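Long-range contacts in probable sulfate-binding lipoprotein SubI (Mycobacterium tuberculosis, PDB 6DDN), which probably binds sulfate outside the cytoplasmic membrane as the solute-binding component of a sulfate uptake system: residues S53-P62 with K102-S110; E237-R245 with W293-V301. One frame throughout, in Å; residues are numbered along the deposited sequence.

Contact 1 (S53-P62 with K102-S110); sequences SITLVAYAVP and KPADLVNFS. With SO4 (sulfate ion), chain C.
Parallel pairing of two neighbouring strands in the sheet of a type 2 periplasmic-binding-protein fold is exemplified by Leu56 with Leu106, Val57 with Val107 and Ala58 with Asn108. The backbone of Val57 bonds to residues on both sides of its partner Val107: its N donates to Leu106 O (3.0 Å) and its O accepts from Asn108 N, while Tyr59 N continues the pattern to Asn108 O. At the other end the regular pattern gives way to a side chain. Thr55 O takes both Asp105 N and Leu106 N, and Thr55 N turns to the carboxylate of Asp105, meeting OD2 at 2.8 Å on its anti side, 15° out of the plane; Ser271 holds OD1. On the face carrying Leu56, its CD1 packs against Leu106 CB (3.7 Å). On the face carrying Val57, CG2 packs on Ala104 CB (3.6 Å) and CG1 approaches Phe109 CE1 (4.1 Å), with the Lys102 ammonium, bonded to Ser87, reaching the same two methyls. Beyond the strands, Tyr59 has CG wedged between its own N and carbonyl carbon (chi1 60°), which slots the ring between Ser110 CA over one face and Pro62 CD over the other. The Asn108 amide, turned 66° from this ring, brings OD1 to 3.5 Å from Tyr59 CE1; Trp66 and Pro264 engage its two polar atoms. Just past the ring, Ala60 N donates to O1 of a bound sulfate (3.0 Å), whose other partners include Ser175, Ser177, Gly218 and Tyr236, consistent with a sulfate-binding site. Strand 53-58 lies between strands 83-88 and 106-108, which helix 91-99 connects; helix 113-120 packs on Val107 and Phe109, and strand 257-267 continues the sheet antiparallel beyond 106-108.

Contact 2 (E237-R245 with W293-V301); sequences ENEAIATER and WAQAGFRPV
Glu237, at the start of its helix, meets Arg299 in a side-on salt bridge: Arg299 NE donates to Glu237 OE1 (2.7 Å) and Arg299 NH2 to Glu237 OE2 (3.1 Å). Both bonds are nearly straight and use the syn sides of the carboxylate. The acceptors lie almost in the guanidinium plane, whereas the donors are tilted well out of the carboxylate plane, in keeping with the 31° turn between the two flat groups. Pro314 O also takes NH2, and together these bonds should restrict rotation of the head groups. Next, Asn238 lies over Phe298. With chi1 at 51°, its amide swings back over the ring, stacking within 15° of parallel, and Asn238 CB sits 3.6 Å from the Phe298 centroid; the indole of Trp293 packs on the opposite face. The chain facing the helix here is a Schellman motif that ends helix 287-295: Gly297, with positive phi, donates from N to Ala294 O, and Phe298 N reaches Trp293 O. A turn farther on, Ile241 leans on this glycine, its CD1 3.9 Å from Gly297 CA, while its other branch, CG2, lies 3.5 Å above the guanidinium plane of Arg245, over the centre. Arg245, extended from CG to NE and also close to a bound acetate, brings the edge of its head group to the carbonyl end of helix 287-295, where the helix dipole would probably favour its positive charge. There NH1 donates to a lone pair of Gln295 O at 3.1 Å, in the carbonyl plane though somewhat tilted from the guanidinium plane, and NH2 adds a weak second bond to the same oxygen.

How the contacts relate
Contact 1 is complete along the chain before contact 2 opens, and they lie about 18 Å apart between centres, yet the two are continuous through the loop that leaves strand 53-58. Val61 of that loop packs against Asn238 and Glu239, while Pro62 rests on Phe298 and Trp293. Both contacts reach the same mixed sheet: 53-58 and 106-108 pair with each other, and 299-300 joins it through strand 138-147. Tyr236, immediately before helix 237-245, bonds both the sulfate and Ser110. Contact 2 thus lies behind the loop carrying Ala60 N, whose bond to the sulfate is consistent with a sulfate-binding site.

Contact 1 (S53-P62 with K102-S110)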
loop_
_atom_site.group_PDB
_atom_site.type_symbol
_atom_site.label_atom_id
_atom_site.label_comp_id
_atom_site.label_asym_id
_atom_site.label_seq_id
_atom_site.Cartn_x
_atom_site.Cartn_y
_atom_site.Cartn_z
ATOM N N SER A 53 -24.628 -5.774 -8.337
ATOM C CA SER A 53 -23.584 -6.188 -7.411
ATOM C C SER A 53 -22.230 -6.121 -8.104
ATOM O O SER A 53 -22.069 -6.643 -9.212
ATOM C CB SER A 53 -23.855 -7.607 -6.902
ATOM O OG SER A 53 -22.880 -8.005 -5.961
ATOM N N ILE A 54 -21.261 -5.478 -7.453
ATOM C CA ILE A 54 -19.896 -5.388 -7.957
ATOM C C ILE A 54 -18.945 -5.915 -6.891
ATOM O O ILE A 54 -19.208 -5.811 -5.689
ATOM C CB ILE A 54 -19.511 -3.947 -8.362
ATOM C CG1 ILE A 54 -19.790 -2.974 -7.216
ATOM C CG2 ILE A 54 -20.256 -3.529 -9.621
ATOM C CD1 ILE A 54 -19.263 -1.576 -7.461
ATOM N N THR A 55 -17.829 -6.481 -7.341
ATOM C CA THR A 55 -16.844 -7.089 -6.459
ATOM C C THR A 55 -15.516 -6.364 -6.595
ATOM O O THR A 55 -14.987 -6.228 -7.704
ATOM C CB THR A 55 -16.660 -8.575 -6.772
ATOM O OG1 THR A 55 -17.868 -9.279 -6.463
ATOM C CG2 THR A 55 -15.516 -9.150 -5.952
ATOM N N LEU A 56 -14.982 -5.905 -5.468
ATOM C CA LEU A 56 -13.667 -5.282 -5.416
ATOM C C LEU A 56 -12.667 -6.292 -4.871
ATOM O O LEU A 56 -12.802 -6.750 -3.730
ATOM C CB LEU A 56 -13.685 -4.029 -4.542
ATOM C CG LEU A 56 -12.300 -3.446 -4.247
ATOM C CD1 LEU A 56 -11.663 -2.892 -5.512
ATOM C CD2 LEU A 56 -12.388 -2.376 -3.183
ATOM N N VAL A 57 -11.680 -6.644 -5.685
ATOM C CA VAL A 57 -10.562 -7.474 -5.256
ATOM C C VAL A 57 -9.422 -6.529 -4.908
ATOM O O VAL A 57 -8.786 -5.952 -5.796
ATOM C CB VAL A 57 -10.154 -8.485 -6.335
ATOM C CG1 VAL A 57 -8.873 -9.205 -5.935
ATOM C CG2 VAL A 57 -11.274 -9.486 -6.568
ATOM N N ALA A 58 -9.171 -6.353 -3.615
ATOM C CA ALA A 58 -8.170 -5.415 -3.134
ATOM C C ALA A 58 -7.059 -6.161 -2.409
ATOM O O ALA A 58 -7.156 -7.358 -2.130
ATOM C CB ALA A 58 -8.797 -4.363 -2.209
ATOM N N TYR A 59 -5.989 -5.428 -2.099
ATOM C CA TYR A 59 -4.857 -6.018 -1.395
ATOM C C TYR A 59 -5.162 -6.154 0.095
ATOM O O TYR A 59 -6.329 -6.140 0.496
ATOM C CB TYR A 59 -3.575 -5.210 -1.646
ATOM C CG TYR A 59 -3.590 -3.756 -1.218
ATOM C CD1 TYR A 59 -4.373 -2.817 -1.878
ATOM C CD2 TYR A 59 -2.782 -3.317 -0.178
ATOM C CE1 TYR A 59 -4.372 -1.486 -1.494
ATOM C CE2 TYR A 59 -2.773 -1.992 0.208
ATOM C CZ TYR A 59 -3.571 -1.081 -0.447
ATOM O OH TYR A 59 -3.557 0.238 -0.051
ATOM N N ALA A 60 -4.127 -6.290 0.925
ATOM C CA ALA A 60 -4.323 -6.825 2.268
ATOM C C ALA A 60 -4.765 -5.794 3.299
ATOM O O ALA A 60 -5.338 -6.180 4.323
ATOM C CB ALA A 60 -3.038 -7.497 2.757
ATOM N N VAL A 61 -4.511 -4.507 3.081
ATOM C CA VAL A 61 -4.738 -3.531 4.148
ATOM C C VAL A 61 -5.657 -2.347 3.832
ATOM O O VAL A 61 -5.814 -1.490 4.713
ATOM C CB VAL A 61 -3.391 -2.980 4.649
ATOM C CG1 VAL A 61 -2.451 -4.115 5.056
ATOM C CG2 VAL A 61 -2.755 -2.109 3.588
ATOM N N PRO A 62 -6.294 -2.212 2.660
ATOM C CA PRO A 62 -7.055 -0.980 2.409
ATOM C C PRO A 62 -8.471 -0.987 2.964
ATOM O O PRO A 62 -9.207 -0.019 2.738
ATOM C CB PRO A 62 -7.070 -0.909 0.879
ATOM C CG PRO A 62 -7.209 -2.324 0.486
ATOM C CD PRO A 62 -6.444 -3.135 1.515
ATOM N N LYS A 102 -10.554 -15.310 -11.164
ATOM C CA LYS A 102 -11.254 -14.829 -9.978
ATOM C C LYS A 102 -12.207 -13.699 -10.351
ATOM O O LYS A 102 -11.786 -12.723 -10.989
ATOM C CB LYS A 102 -10.269 -14.347 -8.917
ATOM C CG LYS A 102 -10.908 -13.741 -7.683
ATOM C CD LYS A 102 -9.949 -13.794 -6.506
ATOM C CE LYS A 102 -10.669 -13.559 -5.192
ATOM N NZ LYS A 102 -10.253 -12.274 -4.566
ATOM N N PRO A 103 -13.484 -13.793 -9.988
ATOM C CA PRO A 103 -14.434 -12.733 -10.341
ATOM C C PRO A 103 -14.029 -11.411 -9.711
ATOM O O PRO A 103 -13.710 -11.339 -8.522
ATOM C CB PRO A 103 -15.764 -13.249 -9.781
ATOM C CG PRO A 103 -15.370 -14.189 -8.687
ATOM C CD PRO A 103 -14.103 -14.840 -9.158
ATOM N N ALA A 104 -14.029 -10.363 -10.528
ATOM C CA ALA A 104 -13.666 -9.035 -10.064
ATOM C C ALA A 104 -14.279 -8.009 -11.000
ATOM O O ALA A 104 -14.285 -8.198 -12.219
ATOM C CB ALA A 104 -12.145 -8.854 -10.005
ATOM N N ASP A 105 -14.810 -6.936 -10.419
ATOM C CA ASP A 105 -15.243 -5.783 -11.189
ATOM C C ASP A 105 -14.319 -4.587 -11.025
ATOM O O ASP A 105 -14.287 -3.724 -11.908
ATOM C CB ASP A 105 -16.673 -5.386 -10.795
ATOM C CG ASP A 105 -17.671 -6.512 -11.012
ATOM O OD1 ASP A 105 -18.100 -6.723 -12.167
ATOM O OD2 ASP A 105 -18.027 -7.192 -10.026
ATOM N N LEU A 106 -13.563 -4.527 -9.930
ATOM C CA LEU A 106 -12.557 -3.500 -9.715
ATOM C C LEU A 106 -11.364 -4.115 -9.005
ATOM O O LEU A 106 -11.511 -5.017 -8.175
ATOM C CB LEU A 106 -13.088 -2.332 -8.879
ATOM C CG LEU A 106 -14.058 -1.368 -9.552
ATOM C CD1 LEU A 106 -15.420 -1.455 -8.888
ATOM C CD2 LEU A 106 -13.511 0.045 -9.488
ATOM N N VAL A 107 -10.179 -3.612 -9.333
ATOM C CA VAL A 107 -8.945 -4.022 -8.682
ATOM C C VAL A 107 -8.358 -2.817 -7.969
ATOM O O VAL A 107 -8.418 -1.693 -8.479
ATOM C CB VAL A 107 -7.932 -4.615 -9.681
ATOM C CG1 VAL A 107 -8.275 -6.060 -9.953
ATOM C CG2 VAL A 107 -7.917 -3.809 -10.971
ATOM N N ASN A 108 -7.811 -3.052 -6.779
ATOM C CA ASN A 108 -7.110 -2.026 -6.009
ATOM C C ASN A 108 -5.948 -2.733 -5.321
ATOM O O ASN A 108 -6.138 -3.402 -4.303
ATOM C CB ASN A 108 -8.029 -1.347 -5.003
ATOM C CG ASN A 108 -7.279 -0.437 -4.051
ATOM O OD1 ASN A 108 -7.434 -0.526 -2.833
ATOM N ND2 ASN A 108 -6.456 0.444 -4.604
ATOM N N PHE A 109 -4.753 -2.591 -5.879
ATOM C CA PHE A 109 -3.610 -3.374 -5.443
ATOM C C PHE A 109 -2.566 -2.484 -4.782
ATOM O O PHE A 109 -2.608 -1.255 -4.868
ATOM C CB PHE A 109 -3.013 -4.145 -6.625
ATOM C CG PHE A 109 -3.899 -5.248 -7.122
ATOM C CD1 PHE A 109 -4.695 -5.959 -6.238
ATOM C CD2 PHE A 109 -3.952 -5.567 -8.469
ATOM C CE1 PHE A 109 -5.521 -6.976 -6.683
ATOM C CE2 PHE A 109 -4.777 -6.584 -8.922
ATOM C CZ PHE A 109 -5.562 -7.287 -8.026
ATOM N N SER A 110 -1.627 -3.137 -4.095
ATOM C CA SER A 110 -0.601 -2.408 -3.358
ATOM C C SER A 110 0.334 -1.660 -4.297
ATOM O O SER A 110 0.716 -0.517 -4.019
ATOM C CB SER A 110 0.193 -3.374 -2.479
ATOM O OG SER A 110 1.325 -2.737 -1.916
HETATM S S SO4 C . -0.102 -6.330 0.693
HETATM O O1 SO4 C . -1.315 -6.872 0.087
HETATM O O2 SO4 C . -0.464 -5.253 1.612
HETATM O O3 SO4 C . 0.597 -7.377 1.429
HETATM O O4 SO4 C . 0.770 -5.811 -0.355
#

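Contact 2 (E237-R245 with W293-V301)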
loop_
_atom_site.group_PDB
_atom_site.type_symbol
_atom_site.label_atom_id
_atom_site.label_comp_id
_atom_site.label_asym_id
_atom_site.label_seq_id
_atom_site.Cartn_x
_atom_site.Cartn_y
_atom_site.Cartn_z
ATOM N N GLU A 237 1.744 3.521 6.544
ATOM C CA GLU A 237 1.287 4.462 7.559
ATOM C C GLU A 237 -0.202 4.296 7.834
ATOM O O GLU A 237 -0.649 4.481 8.971
ATOM C CB GLU A 237 1.598 5.892 7.116
ATOM C CG GLU A 237 1.351 6.956 8.165
ATOM C CD GLU A 237 1.264 8.344 7.559
ATOM O OE1 GLU A 237 0.714 8.473 6.444
ATOM O OE2 GLU A 237 1.748 9.304 8.194
ATOM N N ASN A 238 -0.984 3.941 6.812
ATOM C CA ASN A 238 -2.406 3.702 7.035
ATOM C C ASN A 238 -2.626 2.467 7.897
ATOM O O ASN A 238 -3.546 2.436 8.722
ATOM C CB ASN A 238 -3.138 3.566 5.700
ATOM C CG ASN A 238 -2.479 2.568 4.766
ATOM O OD1 ASN A 238 -1.766 2.947 3.839
ATOM N ND2 ASN A 238 -2.734 1.284 4.994
ATOM N N GLU A 239 -1.787 1.443 7.726
ATOM C CA GLU A 239 -1.943 0.229 8.517
ATOM C C GLU A 239 -1.547 0.464 9.968
ATOM O O GLU A 239 -2.157 -0.103 10.883
ATOM C CB GLU A 239 -1.124 -0.908 7.906
ATOM C CG GLU A 239 -1.168 -2.212 8.697
ATOM C CD GLU A 239 -2.411 -3.043 8.420
ATOM O OE1 GLU A 239 -2.325 -4.285 8.522
ATOM O OE2 GLU A 239 -3.473 -2.463 8.105
ATOM N N ALA A 240 -0.532 1.297 10.202
ATOM C CA ALA A 240 -0.180 1.654 11.573
ATOM C C ALA A 240 -1.301 2.445 12.232
ATOM O O ALA A 240 -1.642 2.204 13.397
ATOM C CB ALA A 240 1.124 2.452 11.591
ATOM N N ILE A 241 -1.892 3.390 11.496
ATOM C CA ILE A 241 -2.998 4.179 12.030
ATOM C C ILE A 241 -4.186 3.282 12.349
ATOM O O ILE A 241 -4.826 3.425 13.398
ATOM C CB ILE A 241 -3.378 5.296 11.039
ATOM C CG1 ILE A 241 -2.272 6.351 10.977
ATOM C CG2 ILE A 241 -4.701 5.933 11.428
ATOM C CD1 ILE A 241 -2.415 7.312 9.822
ATOM N N ALA A 242 -4.494 2.340 11.457
ATOM C CA ALA A 242 -5.638 1.464 11.681
ATOM C C ALA A 242 -5.386 0.513 12.844
ATOM O O ALA A 242 -6.300 0.226 13.627
ATOM C CB ALA A 242 -5.958 0.683 10.407
ATOM N N THR A 243 -4.155 0.016 12.976
ATOM C CA THR A 243 -3.835 -0.888 14.076
ATOM C C THR A 243 -3.879 -0.158 15.413
ATOM O O THR A 243 -4.454 -0.661 16.386
ATOM C CB THR A 243 -2.462 -1.523 13.852
ATOM O OG1 THR A 243 -2.423 -2.139 12.558
ATOM C CG2 THR A 243 -2.186 -2.574 14.915
ATOM N N GLU A 244 -3.265 1.027 15.479
ATOM C CA GLU A 244 -3.334 1.850 16.684
ATOM C C GLU A 244 -4.777 2.080 17.110
ATOM O O GLU A 244 -5.124 1.947 18.289
ATOM C CB GLU A 244 -2.653 3.194 16.433
ATOM C CG GLU A 244 -1.174 3.230 16.720
ATOM C CD GLU A 244 -0.430 4.101 15.730
ATOM O OE1 GLU A 244 -1.031 5.077 15.233
ATOM O OE2 GLU A 244 0.749 3.811 15.444
ATOM N N ARG A 245 -5.634 2.436 16.151
ATOM C CA ARG A 245 -7.018 2.772 16.454
ATOM C C ARG A 245 -7.820 1.577 16.943
ATOM O O ARG A 245 -8.833 1.765 17.626
ATOM C CB ARG A 245 -7.690 3.364 15.221
ATOM C CG ARG A 245 -7.286 4.785 14.927
ATOM C CD ARG A 245 -7.992 5.263 13.685
ATOM N NE ARG A 245 -7.789 6.686 13.448
ATOM C CZ ARG A 245 -7.952 7.263 12.263
ATOM N NH1 ARG A 245 -8.318 6.533 11.218
ATOM N NH2 ARG A 245 -7.752 8.564 12.123
ATOM N N TRP A 293 -11.032 8.781 2.698
ATOM C CA TRP A 293 -9.758 8.068 2.704
ATOM C C TRP A 293 -8.772 8.730 3.657
ATOM O O TRP A 293 -8.120 8.056 4.464
ATOM C CB TRP A 293 -9.177 8.015 1.290
ATOM C CG TRP A 293 -9.832 7.016 0.387
ATOM C CD1 TRP A 293 -10.661 7.284 -0.661
ATOM C CD2 TRP A 293 -9.699 5.590 0.441
ATOM N NE1 TRP A 293 -11.060 6.115 -1.261
ATOM C CE2 TRP A 293 -10.483 5.060 -0.603
ATOM C CE3 TRP A 293 -8.997 4.711 1.271
ATOM C CZ2 TRP A 293 -10.585 3.689 -0.840
ATOM C CZ3 TRP A 293 -9.096 3.349 1.032
ATOM C CH2 TRP A 293 -9.888 2.853 -0.011
ATOM N N ALA A 294 -8.651 10.058 3.572
ATOM C CA ALA A 294 -7.779 10.790 4.482
ATOM C C ALA A 294 -8.153 10.515 5.931
ATOM O O ALA A 294 -7.295 10.173 6.752
ATOM C CB ALA A 294 -7.845 12.286 4.176
ATOM N N GLN A 295 -9.444 10.636 6.256
ATOM C CA GLN A 295 -9.901 10.370 7.616
ATOM C C GLN A 295 -9.616 8.933 8.036
ATOM O O GLN A 295 -9.448 8.659 9.230
ATOM C CB GLN A 295 -11.395 10.673 7.729
ATOM C CG GLN A 295 -11.720 12.155 7.651
ATOM C CD GLN A 295 -13.134 12.423 7.177
ATOM O OE1 GLN A 295 -13.997 11.546 7.220
ATOM N NE2 GLN A 295 -13.374 13.642 6.715
ATOM N N ALA A 296 -9.551 8.010 7.076
ATOM C CA ALA A 296 -9.223 6.619 7.358
ATOM C C ALA A 296 -7.724 6.371 7.484
ATOM O O ALA A 296 -7.324 5.243 7.784
ATOM C CB ALA A 296 -9.802 5.710 6.268
ATOM N N GLY A 297 -6.891 7.383 7.265
ATOM C CA GLY A 297 -5.459 7.231 7.390
ATOM C C GLY A 297 -4.707 7.042 6.094
ATOM O O GLY A 297 -3.494 6.806 6.134
ATOM N N PHE A 298 -5.378 7.135 4.953
ATOM C CA PHE A 298 -4.739 7.000 3.651
ATOM C C PHE A 298 -4.525 8.387 3.060
ATOM O O PHE A 298 -5.439 9.219 3.073
ATOM C CB PHE A 298 -5.585 6.141 2.709
ATOM C CG PHE A 298 -5.879 4.761 3.238
ATOM C CD1 PHE A 298 -6.882 4.560 4.172
ATOM C CD2 PHE A 298 -5.158 3.665 2.791
ATOM C CE1 PHE A 298 -7.154 3.293 4.657
ATOM C CE2 PHE A 298 -5.428 2.396 3.269
ATOM C CZ PHE A 298 -6.425 2.211 4.206
ATOM N N ARG A 299 -3.330 8.632 2.548
ATOM C CA ARG A 299 -2.995 9.957 2.044
ATOM C C ARG A 299 -3.706 10.221 0.722
ATOM O O ARG A 299 -3.475 9.496 -0.253
ATOM C CB ARG A 299 -1.483 10.087 1.890
ATOM C CG ARG A 299 -0.790 10.338 3.213
ATOM C CD ARG A 299 0.694 10.050 3.164
ATOM N NE ARG A 299 1.300 10.220 4.481
ATOM C CZ ARG A 299 2.187 11.163 4.782
ATOM N NH1 ARG A 299 2.578 12.032 3.858
ATOM N NH2 ARG A 299 2.679 11.241 6.012
ATOM N N PRO A 300 -4.564 11.231 0.641
ATOM C CA PRO A 300 -5.322 11.466 -0.589
ATOM C C PRO A 300 -4.479 12.140 -1.660
ATOM O O PRO A 300 -3.457 12.773 -1.386
ATOM C CB PRO A 300 -6.455 12.388 -0.126
ATOM C CG PRO A 300 -5.842 13.159 0.999
ATOM C CD PRO A 300 -4.911 12.196 1.699
ATOM N N VAL A 301 -4.938 11.994 -2.905
ATOM C CA VAL A 301 -4.278 12.624 -4.045
ATOM C C VAL A 301 -4.908 13.955 -4.427
ATOM O O VAL A 301 -4.294 14.718 -5.189
ATOM C CB VAL A 301 -4.260 11.689 -5.274
ATOM C CG1 VAL A 301 -3.500 10.415 -4.953
ATOM C CG2 VAL A 301 -5.675 11.378 -5.728
HETATM O O HOH W 1 -1.205 6.975 5.043
#